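PDB 5XH8: extracellular invertase from Aspergillus kawachii, which probably splits sucrose as a family 32 beta-fructofuranosidase and transfers fructosyl units onto acceptor sugars to build fructooligosaccharides such as 1-kestose. Local coordinates for residues Glu538-Leu551 with Tyr554-Arg566. Numbering follows the deposited sequence.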
ATOM      1  N   GLU A 538      22.755 -31.508 -40.578  1.00 46.50           N
ATOM      2  CA  GLU A 538      21.514 -30.762 -40.831  1.00 45.62           C
ATOM      3  C   GLU A 538      21.733 -29.474 -41.644  1.00 41.33           C
ATOM      4  O   GLU A 538      22.697 -28.759 -41.431  1.00 39.82           O
ATOM      5  CB  GLU A 538      20.890 -30.406 -39.472  1.00 48.72           C
ATOM      6  CG  GLU A 538      19.515 -29.779 -39.523  1.00 49.34           C
ATOM      7  CD  GLU A 538      18.919 -29.579 -38.146  1.00 45.83           C
ATOM      8  OE1 GLU A 538      19.633 -29.652 -37.123  1.00 40.76           O
ATOM      9  OE2 GLU A 538      17.712 -29.338 -38.101  1.00 45.94           O
ATOM     10  N   THR A 539      20.834 -29.198 -42.577  1.00 39.85           N
ATOM     11  CA  THR A 539      20.879 -27.967 -43.358  1.00 44.31           C
ATOM     12  C   THR A 539      20.590 -26.716 -42.462  1.00 43.44           C
ATOM     13  O   THR A 539      19.756 -26.766 -41.551  1.00 39.31           O
ATOM     14  CB  THR A 539      19.908 -28.066 -44.562  1.00 45.42           C
ATOM     15  OG1 THR A 539      20.434 -29.025 -45.498  1.00 48.38           O
ATOM     16  CG2 THR A 539      19.736 -26.743 -45.280  1.00 46.32           C
ATOM     17  N   LEU A 540      21.338 -25.641 -42.707  1.00 41.76           N
ATOM     18  CA  LEU A 540      21.113 -24.344 -42.061  1.00 41.22           C
ATOM     19  C   LEU A 540      20.139 -23.581 -42.929  1.00 41.15           C
ATOM     20  O   LEU A 540      20.487 -23.159 -44.034  1.00 41.28           O
ATOM     21  CB  LEU A 540      22.416 -23.561 -41.921  1.00 40.65           C
ATOM     22  CG  LEU A 540      22.315 -22.129 -41.376  1.00 39.85           C
ATOM     23  CD1 LEU A 540      21.717 -22.122 -39.965  1.00 41.95           C
ATOM     24  CD2 LEU A 540      23.685 -21.460 -41.401  1.00 38.48           C
ATOM     25  N   ASP A 541      18.900 -23.499 -42.467  1.00 39.37           N
ATOM     26  CA  ASP A 541      17.851 -22.716 -43.107  1.00 39.58           C
ATOM     27  C   ASP A 541      17.792 -21.303 -42.500  1.00 41.71           C
ATOM     28  O   ASP A 541      17.168 -21.066 -41.460  1.00 37.31           O
ATOM     29  CB  ASP A 541      16.520 -23.444 -42.957  1.00 40.50           C
ATOM     30  CG  ASP A 541      15.433 -22.836 -43.788  1.00 44.08           C
ATOM     31  OD1 ASP A 541      15.741 -22.051 -44.705  1.00 51.27           O
ATOM     32  OD2 ASP A 541      14.260 -23.138 -43.528  1.00 46.42           O
ATOM     33  N   LEU A 542      18.432 -20.373 -43.198  1.00 39.39           N
ATOM     34  CA  LEU A 542      18.701 -19.046 -42.716  1.00 39.20           C
ATOM     35  C   LEU A 542      17.701 -18.055 -43.306  1.00 39.31           C
ATOM     36  O   LEU A 542      17.485 -18.064 -44.510  1.00 37.30           O
ATOM     37  CB  LEU A 542      20.122 -18.694 -43.131  1.00 40.62           C
ATOM     38  CG  LEU A 542      20.903 -17.649 -42.367  1.00 44.98           C
ATOM     39  CD1 LEU A 542      20.925 -17.932 -40.870  1.00 44.09           C
ATOM     40  CD2 LEU A 542      22.314 -17.591 -42.950  1.00 45.29           C
ATOM     41  N   THR A 543      17.065 -17.236 -42.458  1.00 35.48           N
ATOM     42  CA  THR A 543      16.349 -16.030 -42.917  1.00 34.46           C
ATOM     43  C   THR A 543      16.928 -14.762 -42.264  1.00 32.68           C
ATOM     44  O   THR A 543      17.114 -14.717 -41.044  1.00 32.49           O
ATOM     45  CB  THR A 543      14.853 -16.124 -42.611  1.00 34.28           C
ATOM     46  OG1 THR A 543      14.326 -17.348 -43.133  1.00 33.79           O
ATOM     47  CG2 THR A 543      14.098 -14.954 -43.216  1.00 34.17           C
ATOM     48  N   LEU A 544      17.230 -13.757 -43.082  1.00 31.77           N
ATOM     49  CA  LEU A 544      17.688 -12.446 -42.621  1.00 31.47           C
ATOM     50  C   LEU A 544      16.603 -11.453 -42.999  1.00 29.16           C
ATOM     51  O   LEU A 544      16.197 -11.403 -44.156  1.00 29.07           O
ATOM     52  CB  LEU A 544      19.007 -12.038 -43.290  1.00 32.25           C
ATOM     53  CG  LEU A 544      20.335 -12.618 -42.798  1.00 36.07           C
ATOM     54  CD1 LEU A 544      20.275 -14.102 -42.529  1.00 39.12           C
ATOM     55  CD2 LEU A 544      21.430 -12.332 -43.817  1.00 37.50           C
ATOM     56  N   VAL A 545      16.134 -10.675 -42.030  1.00 26.64           N
ATOM     57  CA  VAL A 545      15.201  -9.589 -42.293  1.00 26.26           C
ATOM     58  C   VAL A 545      15.926  -8.314 -41.901  1.00 27.21           C
ATOM     59  O   VAL A 545      16.276  -8.123 -40.722  1.00 27.53           O
ATOM     60  CB  VAL A 545      13.895  -9.700 -41.486  1.00 26.59           C
ATOM     61  CG1 VAL A 545      12.905  -8.609 -41.906  1.00 26.97           C
ATOM     62  CG2 VAL A 545      13.292 -11.090 -41.618  1.00 27.63           C
ATOM     63  N   VAL A 546      16.145  -7.443 -42.882  1.00 25.82           N
ATOM     64  CA  VAL A 546      16.799  -6.171 -42.661  1.00 26.67           C
ATOM     65  C   VAL A 546      15.760  -5.093 -42.893  1.00 27.15           C
ATOM     66  O   VAL A 546      15.267  -4.926 -44.007  1.00 26.02           O
ATOM     67  CB  VAL A 546      18.010  -6.003 -43.607  1.00 27.54           C
ATOM     68  CG1 VAL A 546      18.608  -4.601 -43.512  1.00 28.28           C
ATOM     69  CG2 VAL A 546      19.056  -7.044 -43.270  1.00 27.19           C
ATOM     70  N   ASP A 547      15.432  -4.359 -41.833  1.00 27.05           N
ATOM     71  CA  ASP A 547      14.464  -3.271 -41.908  1.00 26.46           C
ATOM     72  C   ASP A 547      15.179  -1.985 -41.496  1.00 27.11           C
ATOM     73  O   ASP A 547      15.098  -1.514 -40.341  1.00 24.15           O
ATOM     74  CB  ASP A 547      13.245  -3.607 -41.028  1.00 25.43           C
ATOM     75  CG  ASP A 547      12.116  -2.657 -41.206  1.00 24.83           C
ATOM     76  OD1 ASP A 547      12.221  -1.688 -41.997  1.00 23.08           O
ATOM     77  OD2 ASP A 547      11.088  -2.873 -40.530  1.00 25.38           O
ATOM     78  N   ASN A 548      15.891  -1.434 -42.483  1.00 26.92           N
ATOM     79  CA  ASN A 548      16.767  -0.275 -42.335  1.00 26.27           C
ATOM     80  C   ASN A 548      17.944  -0.569 -41.397  1.00 27.24           C
ATOM     81  O   ASN A 548      18.979  -1.035 -41.875  1.00 30.43           O
ATOM     82  CB  ASN A 548      15.973   0.995 -41.994  1.00 27.15           C
ATOM     83  CG  ASN A 548      16.591   2.253 -42.603  1.00 28.28           C
ATOM     84  OD1 ASN A 548      17.665   2.203 -43.197  1.00 29.19           O
ATOM     85  ND2 ASN A 548      15.916   3.373 -42.454  1.00 26.00           N
ATOM     86  N   SER A 549      17.823  -0.296 -40.096  1.00 26.10           N
ATOM     87  CA  SER A 549      18.854  -0.643 -39.119  1.00 24.67           C
ATOM     88  C   SER A 549      18.500  -1.842 -38.245  1.00 24.68           C
ATOM     89  O   SER A 549      19.327  -2.272 -37.451  1.00 25.86           O
ATOM     90  CB  SER A 549      19.154   0.546 -38.197  1.00 26.06           C
ATOM     91  OG  SER A 549      18.043   0.896 -37.387  1.00 25.57           O
ATOM     92  N   VAL A 550      17.291  -2.382 -38.358  1.00 24.05           N
ATOM     93  CA  VAL A 550      16.916  -3.527 -37.544  1.00 23.04           C
ATOM     94  C   VAL A 550      17.236  -4.806 -38.297  1.00 23.63           C
ATOM     95  O   VAL A 550      16.643  -5.060 -39.322  1.00 24.70           O
ATOM     96  CB  VAL A 550      15.411  -3.501 -37.192  1.00 22.28           C
ATOM     97  CG1 VAL A 550      15.069  -4.684 -36.298  1.00 22.23           C
ATOM     98  CG2 VAL A 550      15.053  -2.196 -36.524  1.00 22.71           C
ATOM     99  N   LEU A 551      18.160  -5.611 -37.771  1.00 25.85           N
ATOM    100  CA  LEU A 551      18.465  -6.921 -38.313  1.00 26.43           C
ATOM    101  C   LEU A 551      17.894  -8.014 -37.410  1.00 25.99           C
ATOM    102  O   LEU A 551      18.199  -8.059 -36.222  1.00 27.37           O
ATOM    103  CB  LEU A 551      19.995  -7.128 -38.447  1.00 27.02           C
ATOM    104  CG  LEU A 551      20.455  -8.558 -38.819  1.00 26.57           C
ATOM    105  CD1 LEU A 551      19.921  -9.033 -40.167  1.00 26.90           C
ATOM    106  CD2 LEU A 551      21.970  -8.621 -38.793  1.00 27.82           C
ATOM    107  N   TYR A 554      16.909 -15.358 -38.282  1.00 27.74           N
ATOM    108  CA  TYR A 554      16.233 -16.588 -37.931  1.00 30.26           C
ATOM    109  C   TYR A 554      16.924 -17.819 -38.554  1.00 33.06           C
ATOM    110  O   TYR A 554      17.453 -17.747 -39.692  1.00 31.41           O
ATOM    111  CB  TYR A 554      14.791 -16.549 -38.414  1.00 29.27           C
ATOM    112  CG  TYR A 554      13.928 -15.444 -37.804  1.00 28.99           C
ATOM    113  CD1 TYR A 554      13.936 -14.147 -38.317  1.00 29.78           C
ATOM    114  CD2 TYR A 554      13.084 -15.713 -36.724  1.00 30.69           C
ATOM    115  CE1 TYR A 554      13.145 -13.139 -37.759  1.00 28.68           C
ATOM    116  CE2 TYR A 554      12.269 -14.723 -36.166  1.00 29.92           C
ATOM    117  CZ  TYR A 554      12.307 -13.436 -36.672  1.00 28.94           C
ATOM    118  OH  TYR A 554      11.491 -12.480 -36.105  1.00 25.54           O
ATOM    119  N   ALA A 555      16.871 -18.947 -37.831  1.00 31.46           N
ATOM    120  CA  ALA A 555      17.375 -20.239 -38.354  1.00 31.82           C
ATOM    121  C   ALA A 555      16.529 -21.420 -37.899  1.00 33.72           C
ATOM    122  O   ALA A 555      16.222 -21.568 -36.693  1.00 33.82           O
ATOM    123  CB  ALA A 555      18.832 -20.454 -37.983  1.00 32.23           C
ATOM    124  N   ASN A 556      16.087 -22.213 -38.880  1.00 33.62           N
ATOM    125  CA  ASN A 556      15.589 -23.568 -38.652  1.00 34.48           C
ATOM    126  C   ASN A 556      14.337 -23.598 -37.783  1.00 35.73           C
ATOM    127  O   ASN A 556      14.072 -24.593 -37.101  1.00 34.54           O
ATOM    128  CB  ASN A 556      16.715 -24.436 -38.058  1.00 36.47           C
ATOM    129  CG  ASN A 556      17.826 -24.720 -39.070  1.00 41.63           C
ATOM    130  OD1 ASN A 556      18.025 -25.866 -39.468  1.00 49.07           O
ATOM    131  ND2 ASN A 556      18.562 -23.694 -39.468  1.00 39.36           N
ATOM    132  N   GLY A 557      13.571 -22.495 -37.809  1.00 34.77           N
ATOM    133  CA  GLY A 557      12.363 -22.327 -36.999  1.00 32.63           C
ATOM    134  C   GLY A 557      12.544 -22.439 -35.500  1.00 31.58           C
ATOM    135  O   GLY A 557      11.558 -22.669 -34.794  1.00 30.86           O
ATOM    136  N   ARG A 558      13.783 -22.294 -35.019  1.00 30.56           N
ATOM    137  CA  ARG A 558      14.105 -22.444 -33.596  1.00 33.53           C
ATOM    138  C   ARG A 558      15.198 -21.508 -33.079  1.00 33.10           C
ATOM    139  O   ARG A 558      15.684 -21.690 -31.982  1.00 34.91           O
ATOM    140  CB  ARG A 558      14.506 -23.901 -33.302  1.00 35.87           C
ATOM    141  CG  ARG A 558      15.805 -24.363 -33.948  1.00 37.50           C
ATOM    142  CD  ARG A 558      15.870 -25.892 -33.996  1.00 40.57           C
ATOM    143  NE  ARG A 558      17.232 -26.390 -34.230  1.00 40.68           N
ATOM    144  CZ  ARG A 558      17.625 -27.189 -35.231  1.00 43.09           C
ATOM    145  NH1 ARG A 558      16.771 -27.622 -36.166  1.00 45.25           N
ATOM    146  NH2 ARG A 558      18.901 -27.562 -35.295  1.00 41.02           N
ATOM    147  N   PHE A 559      15.577 -20.504 -33.855  1.00 32.81           N
ATOM    148  CA  PHE A 559      16.687 -19.641 -33.500  1.00 31.96           C
ATOM    149  C   PHE A 559      16.352 -18.235 -33.929  1.00 30.10           C
ATOM    150  O   PHE A 559      15.841 -18.043 -35.027  1.00 30.91           O
ATOM    151  CB  PHE A 559      17.952 -20.078 -34.206  1.00 31.22           C
ATOM    152  CG  PHE A 559      19.120 -19.188 -33.960  1.00 28.38           C
ATOM    153  CD1 PHE A 559      19.367 -18.093 -34.789  1.00 29.21           C
ATOM    154  CD2 PHE A 559      19.974 -19.432 -32.913  1.00 28.81           C
ATOM    155  CE1 PHE A 559      20.453 -17.265 -34.562  1.00 28.32           C
ATOM    156  CE2 PHE A 559      21.062 -18.615 -32.682  1.00 29.59           C
ATOM    157  CZ  PHE A 559      21.311 -17.538 -33.519  1.00 29.40           C
ATOM    158  N   ALA A 560      16.642 -17.270 -33.055  1.00 29.65           N
ATOM    159  CA  ALA A 560      16.545 -15.845 -33.400  1.00 28.87           C
ATOM    160  C   ALA A 560      17.639 -15.037 -32.740  1.00 26.98           C
ATOM    161  O   ALA A 560      17.907 -15.210 -31.556  1.00 25.22           O
ATOM    162  CB  ALA A 560      15.175 -15.277 -33.030  1.00 28.59           C
ATOM    163  N   LEU A 561      18.246 -14.141 -33.523  1.00 28.44           N
ATOM    164  CA  LEU A 561      19.291 -13.231 -33.062  1.00 28.98           C
ATOM    165  C   LEU A 561      19.080 -11.874 -33.750  1.00 28.62           C
ATOM    166  O   LEU A 561      19.094 -11.798 -34.992  1.00 27.97           O
ATOM    167  CB  LEU A 561      20.663 -13.768 -33.424  1.00 30.72           C
ATOM    168  CG  LEU A 561      21.893 -12.862 -33.225  1.00 34.14           C
ATOM    169  CD1 LEU A 561      22.047 -12.398 -31.806  1.00 35.52           C
ATOM    170  CD2 LEU A 561      23.152 -13.613 -33.618  1.00 37.18           C
ATOM    171  N   SER A 562      18.891 -10.817 -32.960  1.00 26.39           N
ATOM    172  CA  SER A 562      18.545  -9.505 -33.511  1.00 26.90           C
ATOM    173  C   SER A 562      19.433  -8.406 -32.968  1.00 25.57           C
ATOM    174  O   SER A 562      19.863  -8.449 -31.818  1.00 25.78           O
ATOM    175  CB  SER A 562      17.070  -9.186 -33.264  1.00 27.69           C
ATOM    176  OG  SER A 562      16.270 -10.314 -33.546  1.00 28.27           O
ATOM    177  N   THR A 563      19.691  -7.407 -33.801  1.00 25.28           N
ATOM    178  CA  THR A 563      20.637  -6.362 -33.452  1.00 25.25           C
ATOM    179  C   THR A 563      20.428  -5.125 -34.304  1.00 24.13           C
ATOM    180  O   THR A 563      19.539  -5.105 -35.165  1.00 23.78           O
ATOM    181  CB  THR A 563      22.092  -6.875 -33.567  1.00 27.15           C
ATOM    182  OG1 THR A 563      23.003  -5.889 -33.059  1.00 26.42           O
ATOM    183  CG2 THR A 563      22.440  -7.207 -35.042  1.00 27.74           C
ATOM    184  N   TRP A 564      21.236  -4.093 -34.033  1.00 24.83           N
ATOM    185  CA  TRP A 564      21.237  -2.835 -34.777  1.00 23.97           C
ATOM    186  C   TRP A 564      22.357  -2.829 -35.829  1.00 24.97           C
ATOM    187  O   TRP A 564      23.520  -3.094 -35.498  1.00 23.23           O
ATOM    188  CB  TRP A 564      21.426  -1.647 -33.825  1.00 25.61           C
ATOM    189  CG  TRP A 564      20.300  -1.483 -32.863  1.00 24.71           C
ATOM    190  CD1 TRP A 564      20.301  -1.810 -31.547  1.00 26.24           C
ATOM    191  CD2 TRP A 564      18.996  -0.971 -33.157  1.00 24.78           C
ATOM    192  NE1 TRP A 564      19.062  -1.544 -30.993  1.00 26.49           N
ATOM    193  CE2 TRP A 564      18.248  -1.016 -31.960  1.00 25.58           C
ATOM    194  CE3 TRP A 564      18.397  -0.446 -34.306  1.00 24.63           C
ATOM    195  CZ2 TRP A 564      16.913  -0.589 -31.886  1.00 24.48           C
ATOM    196  CZ3 TRP A 564      17.052  -0.025 -34.238  1.00 25.58           C
ATOM    197  CH2 TRP A 564      16.331  -0.101 -33.024  1.00 24.67           C
ATOM    198  N   VAL A 565      21.994  -2.539 -37.076  1.00 25.74           N
ATOM    199  CA  VAL A 565      22.967  -2.417 -38.164  1.00 27.33           C
ATOM    200  C   VAL A 565      22.871  -1.018 -38.768  1.00 27.52           C
ATOM    201  O   VAL A 565      22.162  -0.783 -39.727  1.00 29.46           O
ATOM    202  CB  VAL A 565      22.850  -3.555 -39.208  1.00 27.64           C
ATOM    203  CG1 VAL A 565      23.425  -4.828 -38.626  1.00 26.97           C
ATOM    204  CG2 VAL A 565      21.423  -3.788 -39.686  1.00 28.93           C
ATOM    205  N   ARG A 566      23.592  -0.082 -38.158  1.00 25.72           N
ATOM    206  CA  ARG A 566      23.378   1.317 -38.439  1.00 26.40           C
ATOM    207  C   ARG A 566      24.341   1.827 -39.546  1.00 27.51           C
ATOM    208  O   ARG A 566      25.172   2.701 -39.311  1.00 27.13           O
ATOM    209  CB  ARG A 566      23.436   2.109 -37.122  1.00 28.35           C
ATOM    210  CG  ARG A 566      22.186   1.848 -36.262  1.00 30.21           C
ATOM    211  CD  ARG A 566      21.891   2.832 -35.110  1.00 33.63           C
ATOM    212  NE  ARG A 566      22.418   2.281 -33.912  1.00 35.99           N
ATOM    213  CZ  ARG A 566      21.802   1.927 -32.784  1.00 30.43           C
ATOM    214  NH1 ARG A 566      20.520   2.166 -32.474  1.00 31.69           N
ATOM    215  NH2 ARG A 566      22.592   1.370 -31.891  1.00 27.70           N
TER
HETATM  216  O   HOH W   1      21.367   0.599 -42.362  1.00 37.26           O
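R558 reaches back to E538 at one end of a three-stranded antiparallel meander, 534-547, 550-555 and 559-564, in the C-terminal beta-sandwich domain of this family 32 enzyme. The guanidinium meets the carboxylate end-on: NH1 gives a nearly straight bond to E538 OE2 (2.8 Å, 176° at the hydrogen), while NH2 reaches E538 OE1 at 2.9 Å. Both oxygens lie close to the guanidinium plane, yet the two flat groups are turned 31° apart, and NH2 meets OE1 from above the carboxylate plane. E538 spans the distance with CG anti to its N (chi1 -173°) and an extended chain. NH2 also donates to R525 O, which adds a second hold on the arginine's tip.

Further along the strands, T543 and Y554 form a hydrogen-bonded pair, with both N-to-O distances 2.8 Å, from T543 N to Y554 O and from Y554 N to T543 O. R558 and F559 together face A555, a classic beta bulge just after the turn that joins the last two strands.

Toward the other end, a type II' turn from D547 to V550 starts the middle strand. L551 pairs with T563, and its CD2 packs against T563 CG2 at 4.0 Å; V565 CG2 lies 3.8 Å from L551 CB. T563 OG1 turns to E520 instead. On the opposite face of the sheet, V550 and W564 run side by side, CG2 of the valine 3.7 Å from CZ3. S549 OG, hydrogen-bonded to W26 O, sits in the indole plane at its edge, 3.4 Å from W564 CE3.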